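Local coordinates for protein trichothecene 15-O-acetyltransferase TRI3 (PDB 3FOT) that acetylates the 15-hydroxyl of trichothecene intermediates in the biosynthesis of mycotoxins such as T-2 toxin in Fusarium sporotrichioides, at residues P277-H282 and D466-Q471; L489-N494 and K505-I510. All blocks are in the same frame, centred on the assembly; numbering follows the deposited sequence.

Contact 1. Residues P277-H282 and D466-Q471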
loop_
_atom_site.group_PDB
_atom_site.type_symbol
_atom_site.label_atom_id
_atom_site.label_comp_id
_atom_site.label_asym_id
_atom_site.label_seq_id
_atom_site.Cartn_x
_atom_site.Cartn_y
_atom_site.Cartn_z
ATOM N N PRO A 277 -11.776 -7.904 7.571
ATOM C CA PRO A 277 -11.516 -6.597 6.956
ATOM C C PRO A 277 -12.559 -6.288 5.908
ATOM O O PRO A 277 -12.983 -7.191 5.157
ATOM C CB PRO A 277 -10.127 -6.769 6.309
ATOM C CG PRO A 277 -9.998 -8.223 6.075
ATOM C CD PRO A 277 -10.750 -8.900 7.203
ATOM N N ARG A 278 -12.990 -5.031 5.855
ATOM C CA ARG A 278 -13.956 -4.620 4.865
ATOM C C ARG A 278 -13.539 -3.288 4.297
ATOM O O ARG A 278 -12.670 -2.619 4.849
ATOM C CB ARG A 278 -15.359 -4.500 5.450
ATOM C CG ARG A 278 -15.932 -5.776 6.041
ATOM C CD ARG A 278 -16.083 -6.886 5.013
ATOM N NE ARG A 278 -16.820 -8.022 5.559
ATOM C CZ ARG A 278 -17.133 -9.124 4.874
ATOM N NH1 ARG A 278 -16.766 -9.260 3.609
ATOM N NH2 ARG A 278 -17.822 -10.096 5.459
ATOM N N CYS A 279 -14.146 -2.902 3.191
ATOM C CA CYS A 279 -13.774 -1.681 2.485
ATOM C C CYS A 279 -15.010 -0.896 2.022
ATOM O O CYS A 279 -15.961 -1.506 1.580
ATOM C CB CYS A 279 -12.907 -2.070 1.283
ATOM S SG CYS A 279 -12.077 -0.715 0.469
ATOM N N VAL A 280 -14.971 0.435 2.092
ATOM C CA VAL A 280 -15.994 1.280 1.484
ATOM C C VAL A 280 -15.244 2.229 0.572
ATOM O O VAL A 280 -14.274 2.851 0.994
ATOM C CB VAL A 280 -16.818 2.068 2.528
ATOM C CG1 VAL A 280 -17.825 2.970 1.809
ATOM C CG2 VAL A 280 -17.556 1.115 3.444
ATOM N N ILE A 281 -15.677 2.325 -0.688
ATOM C CA ILE A 281 -14.956 3.108 -1.701
ATOM C C ILE A 281 -15.839 4.231 -2.255
ATOM O O ILE A 281 -17.019 4.024 -2.534
ATOM C CB ILE A 281 -14.529 2.194 -2.888
ATOM C CG1 ILE A 281 -13.491 1.156 -2.442
ATOM C CG2 ILE A 281 -14.008 3.033 -4.035
ATOM C CD1 ILE A 281 -13.181 0.082 -3.465
ATOM N N HIS A 282 -15.271 5.421 -2.416
ATOM C CA HIS A 282 -15.968 6.503 -3.114
ATOM C C HIS A 282 -15.033 7.011 -4.185
ATOM O O HIS A 282 -13.987 7.557 -3.883
ATOM C CB HIS A 282 -16.345 7.653 -2.187
ATOM C CG HIS A 282 -17.174 8.695 -2.860
ATOM N ND1 HIS A 282 -16.632 9.652 -3.688
ATOM C CD2 HIS A 282 -18.515 8.887 -2.885
ATOM C CE1 HIS A 282 -17.602 10.402 -4.187
ATOM N NE2 HIS A 282 -18.752 9.967 -3.708
ATOM N N ASP A 466 -7.934 -0.276 -7.594
ATOM C CA ASP A 466 -8.257 -0.106 -6.171
ATOM C C ASP A 466 -7.219 -0.805 -5.310
ATOM O O ASP A 466 -6.951 -1.971 -5.493
ATOM C CB ASP A 466 -9.659 -0.628 -5.877
ATOM C CG ASP A 466 -10.712 0.193 -6.562
ATOM O OD1 ASP A 466 -10.845 1.383 -6.173
ATOM O OD2 ASP A 466 -11.373 -0.339 -7.486
ATOM N N PHE A 467 -6.658 -0.080 -4.357
ATOM C CA PHE A 467 -5.567 -0.581 -3.547
ATOM C C PHE A 467 -6.101 -0.750 -2.129
ATOM O O PHE A 467 -6.555 0.213 -1.499
ATOM C CB PHE A 467 -4.397 0.397 -3.595
ATOM C CG PHE A 467 -3.237 0.001 -2.749
ATOM C CD1 PHE A 467 -2.230 -0.804 -3.254
ATOM C CD2 PHE A 467 -3.142 0.432 -1.432
ATOM C CE1 PHE A 467 -1.159 -1.173 -2.470
ATOM C CE2 PHE A 467 -2.058 0.055 -0.652
ATOM C CZ PHE A 467 -1.080 -0.738 -1.168
ATOM N N VAL A 468 -6.102 -1.992 -1.661
ATOM C CA VAL A 468 -6.585 -2.298 -0.317
ATOM C C VAL A 468 -5.486 -2.947 0.540
ATOM O O VAL A 468 -4.660 -3.722 0.046
ATOM C CB VAL A 468 -7.909 -3.139 -0.337
ATOM C CG1 VAL A 468 -8.983 -2.463 -1.218
ATOM C CG2 VAL A 468 -7.661 -4.529 -0.824
ATOM N N VAL A 469 -5.461 -2.589 1.824
ATOM C CA VAL A 469 -4.572 -3.234 2.795
ATOM C C VAL A 469 -5.480 -3.742 3.888
ATOM O O VAL A 469 -6.301 -2.957 4.396
ATOM C CB VAL A 469 -3.564 -2.260 3.407
ATOM C CG1 VAL A 469 -2.675 -2.987 4.399
ATOM C CG2 VAL A 469 -2.723 -1.633 2.302
ATOM N N ASN A 470 -5.377 -5.029 4.232
ATOM C CA ASN A 470 -6.264 -5.612 5.236
ATOM C C ASN A 470 -6.158 -4.809 6.528
ATOM O O ASN A 470 -5.084 -4.328 6.865
ATOM C CB ASN A 470 -5.893 -7.060 5.541
ATOM C CG ASN A 470 -6.403 -8.043 4.485
ATOM O OD1 ASN A 470 -7.248 -7.711 3.647
ATOM N ND2 ASN A 470 -5.895 -9.261 4.539
ATOM N N GLN A 471 -7.273 -4.675 7.239
ATOM C CA GLN A 471 -7.307 -3.930 8.498
ATOM C C GLN A 471 -7.843 -4.826 9.616
ATOM O O GLN A 471 -8.998 -5.276 9.561
ATOM C CB GLN A 471 -8.168 -2.671 8.369
ATOM C CG GLN A 471 -8.473 -1.948 9.704
ATOM C CD GLN A 471 -7.242 -1.316 10.348
ATOM O OE1 GLN A 471 -6.263 -1.996 10.647
ATOM N NE2 GLN A 471 -7.306 -0.006 10.592
#

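Contact 2. Residues L489-N494 and K505-I510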
loop_
_atom_site.group_PDB
_atom_site.type_symbol
_atom_site.label_atom_id
_atom_site.label_comp_id
_atom_site.label_asym_id
_atom_site.label_seq_id
_atom_site.Cartn_x
_atom_site.Cartn_y
_atom_site.Cartn_z
ATOM N N LEU A 489 -11.310 7.650 -2.770
ATOM C CA LEU A 489 -11.101 7.478 -1.332
ATOM C C LEU A 489 -11.637 6.129 -0.958
ATOM O O LEU A 489 -12.757 5.763 -1.320
ATOM C CB LEU A 489 -11.800 8.563 -0.491
ATOM C CG LEU A 489 -11.150 9.945 -0.445
ATOM C CD1 LEU A 489 -11.574 10.692 -1.675
ATOM C CD2 LEU A 489 -11.627 10.710 0.813
ATOM N N ASN A 490 -10.824 5.381 -0.221
ATOM C CA ASN A 490 -11.187 4.067 0.304
ATOM C C ASN A 490 -11.049 4.102 1.832
ATOM O O ASN A 490 -10.046 4.623 2.326
ATOM C CB ASN A 490 -10.217 3.040 -0.284
ATOM C CG ASN A 490 -10.716 1.596 -0.189
ATOM O OD1 ASN A 490 -11.623 1.264 0.579
ATOM N ND2 ASN A 490 -10.100 0.724 -0.983
ATOM N N ILE A 491 -12.026 3.580 2.545
ATOM C CA ILE A 491 -11.851 3.394 3.970
ATOM C C ILE A 491 -11.873 1.904 4.233
ATOM O O ILE A 491 -12.840 1.202 3.903
ATOM C CB ILE A 491 -12.926 4.076 4.826
ATOM C CG1 ILE A 491 -13.013 5.573 4.517
ATOM C CG2 ILE A 491 -12.607 3.849 6.329
ATOM C CD1 ILE A 491 -13.991 6.356 5.449
ATOM N N ILE A 492 -10.783 1.415 4.810
ATOM C CA ILE A 492 -10.733 0.022 5.209
ATOM C C ILE A 492 -10.936 -0.022 6.716
ATOM O O ILE A 492 -10.434 0.842 7.450
ATOM C CB ILE A 492 -9.413 -0.658 4.818
ATOM C CG1 ILE A 492 -9.125 -0.474 3.330
ATOM C CG2 ILE A 492 -9.461 -2.137 5.097
ATOM C CD1 ILE A 492 -8.060 0.506 3.078
ATOM N N TYR A 493 -11.719 -0.994 7.144
ATOM C CA TYR A 493 -12.077 -1.098 8.542
ATOM C C TYR A 493 -12.273 -2.552 8.844
ATOM O O TYR A 493 -12.329 -3.383 7.926
ATOM C CB TYR A 493 -13.331 -0.288 8.832
ATOM C CG TYR A 493 -14.605 -0.792 8.213
ATOM C CD1 TYR A 493 -15.554 -1.450 8.990
ATOM C CD2 TYR A 493 -14.886 -0.591 6.854
ATOM C CE1 TYR A 493 -16.726 -1.902 8.442
ATOM C CE2 TYR A 493 -16.065 -1.032 6.303
ATOM C CZ TYR A 493 -16.983 -1.684 7.107
ATOM O OH TYR A 493 -18.165 -2.146 6.568
ATOM N N ASN A 494 -12.330 -2.873 10.126
ATOM C CA ASN A 494 -12.665 -4.221 10.518
ATOM C C ASN A 494 -14.124 -4.248 10.934
ATOM O O ASN A 494 -14.546 -3.414 11.733
ATOM C CB ASN A 494 -11.761 -4.671 11.648
ATOM C CG ASN A 494 -11.832 -6.149 11.850
ATOM O OD1 ASN A 494 -12.726 -6.636 12.539
ATOM N ND2 ASN A 494 -10.942 -6.882 11.180
ATOM N N LYS A 505 -21.290 6.737 6.131
ATOM C CA LYS A 505 -21.730 8.065 6.585
ATOM C C LYS A 505 -20.506 8.962 6.769
ATOM O O LYS A 505 -20.471 10.109 6.307
ATOM C CB LYS A 505 -22.525 7.949 7.897
ATOM C CG LYS A 505 -23.011 9.289 8.440
ATOM N N TYR A 506 -19.489 8.410 7.414
ATOM C CA TYR A 506 -18.242 9.139 7.640
ATOM C C TYR A 506 -17.547 9.450 6.306
ATOM O O TYR A 506 -17.139 10.575 6.068
ATOM C CB TYR A 506 -17.324 8.354 8.584
ATOM C CG TYR A 506 -16.084 9.132 9.009
ATOM C CD1 TYR A 506 -16.195 10.258 9.822
ATOM C CD2 TYR A 506 -14.809 8.731 8.606
ATOM C CE1 TYR A 506 -15.068 10.984 10.221
ATOM C CE2 TYR A 506 -13.673 9.445 8.991
ATOM C CZ TYR A 506 -13.818 10.580 9.794
ATOM O OH TYR A 506 -12.727 11.309 10.184
ATOM N N LEU A 507 -17.423 8.456 5.422
ATOM C CA LEU A 507 -16.790 8.694 4.106
ATOM C C LEU A 507 -17.502 9.812 3.333
ATOM O O LEU A 507 -16.863 10.708 2.749
ATOM C CB LEU A 507 -16.795 7.397 3.277
ATOM C CG LEU A 507 -16.121 7.499 1.895
ATOM C CD1 LEU A 507 -14.690 8.116 1.952
ATOM C CD2 LEU A 507 -16.107 6.103 1.253
ATOM N N GLN A 508 -18.825 9.769 3.337
ATOM C CA GLN A 508 -19.612 10.782 2.616
ATOM C C GLN A 508 -19.395 12.188 3.202
ATOM O O GLN A 508 -19.375 13.200 2.468
ATOM C CB GLN A 508 -21.103 10.421 2.628
ATOM C CG GLN A 508 -21.443 9.218 1.702
ATOM C CD GLN A 508 -20.809 9.372 0.300
ATOM O OE1 GLN A 508 -19.908 8.602 -0.086
ATOM N NE2 GLN A 508 -21.242 10.395 -0.439
ATOM N N SER A 509 -19.233 12.250 4.517
ATOM C CA SER A 509 -18.947 13.518 5.194
ATOM C C SER A 509 -17.610 14.099 4.732
ATOM O O SER A 509 -17.492 15.308 4.455
ATOM C CB SER A 509 -18.942 13.315 6.723
ATOM O OG SER A 509 -18.701 14.570 7.386
ATOM N N ILE A 510 -16.588 13.241 4.683
ATOM C CA ILE A 510 -15.277 13.644 4.220
ATOM C C ILE A 510 -15.388 14.161 2.801
ATOM O O ILE A 510 -14.884 15.234 2.498
ATOM C CB ILE A 510 -14.287 12.456 4.212
ATOM C CG1 ILE A 510 -14.025 11.954 5.637
ATOM C CG2 ILE A 510 -12.992 12.833 3.499
ATOM C CD1 ILE A 510 -13.478 10.507 5.641
#

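Contact 1. Residues P277-H282 and D466-Q471
The pyrrolidine ring of P277 overlaps the end of D466-Q471, its CG 3.7 Å from N470 OD1 and its CB 3.7 Å from the backbone N of Q471. For N470, chi1 -79° sets CG anti to the carbonyl carbon, beside the backbone N, and hydrogen bonds hold the rest of the amide: OD1 to W138 NE1, ND2 to A49 O and E142 OE2. P277 packs beside an amide whose OD1 and ND2 are both bonded to other residues. At the far end, I281 CD1 approaches the D466 carboxylate, 3.8 Å from OD1, an apolar methyl with no polar bond to it. Midway, C279 SG lies 3.9 Å from V468 CG1; both residues are modelled in two conformations, which makes this pairing doubtful. The end-to-end directions of the touching parts are 145° apart, and the CA separation widens from 5.2 Å at P277-Q471 to 8.7 Å at I281-D466. C279 and I281 face V468 and D466 of strand 457-469, while P277 packs on the loop just after it. P277-H282 pairs through its backbone with strand 486-494 and meets helix 500-516 through V280 and H282, whereas D466 and V468 pair with A56 and Y54 of strand 53-61.

Contact 2. Residues L489-N494 and K505-I510
I510 N donates to Y506 O at 3.1 Å, a helical i to i-4 bond joining two residues that both meet the strand; the contact itself is wholly apolar. I491 is its centre. With CD1 anti to CA (chi2 -174°), the side chain extends past L507 in the opposite direction, and CD1 arrives 3.7 Å from L507 CB. The same methyl lies 4.0 Å from Y506 CD2, at the ring edge and near the ring plane, and 4.2 Å from I510 CD1, so it touches three helix residues, Y506, L507 and I510. One face of the Y506 ring is packed by I510 CG1, 4.2 Å above the plane and offset toward the rim. L489 makes a second set of contacts: its CB is 3.8 Å from L507 CD1, while its CD2 reaches I510 CG2 at 3.7 Å. L507 thus serves both strand residues: its CB meets I491 CD1, and its CD1 lies between L489 CB and the I491 side chain. All five touching residues are buried. The segment axes approach to 9.7 Å and run 151° apart, the nearly antiparallel return of a helix that follows its strand and lies against one face of the sheet. Strand 486-494 is bordered by strands 277-283 and 477-483, the latter touching I491 and Y506 through I478, while helix 306-321 packs beside L489 and Y506 through T310, A317 and L318.

In the fold
Among the parts involved, strand 53-61 comes early in the chain and later neighbours strand 457-469; a late strand among early ones is consistent with the two-domain BAHD acyltransferase fold. Strand 277-283 follows, and contact 1 closes a loop of 183 residues at 466-471. Contact 2 opens only after that and spans ten residues, so the two are in series, neither nested nor crossed. They meet through sheet pairing: R278 N lies 2.7 Å from Y493 O and H282 N 2.8 Å from L489 O, both probable hydrogen bonds. Contact 1 sets edge strand 277-283 of the four-strand sheet against strand 457-469 of the six-strand sheet and the loop after it; contact 2 fastens helix 500-516 to the four-strand sheet.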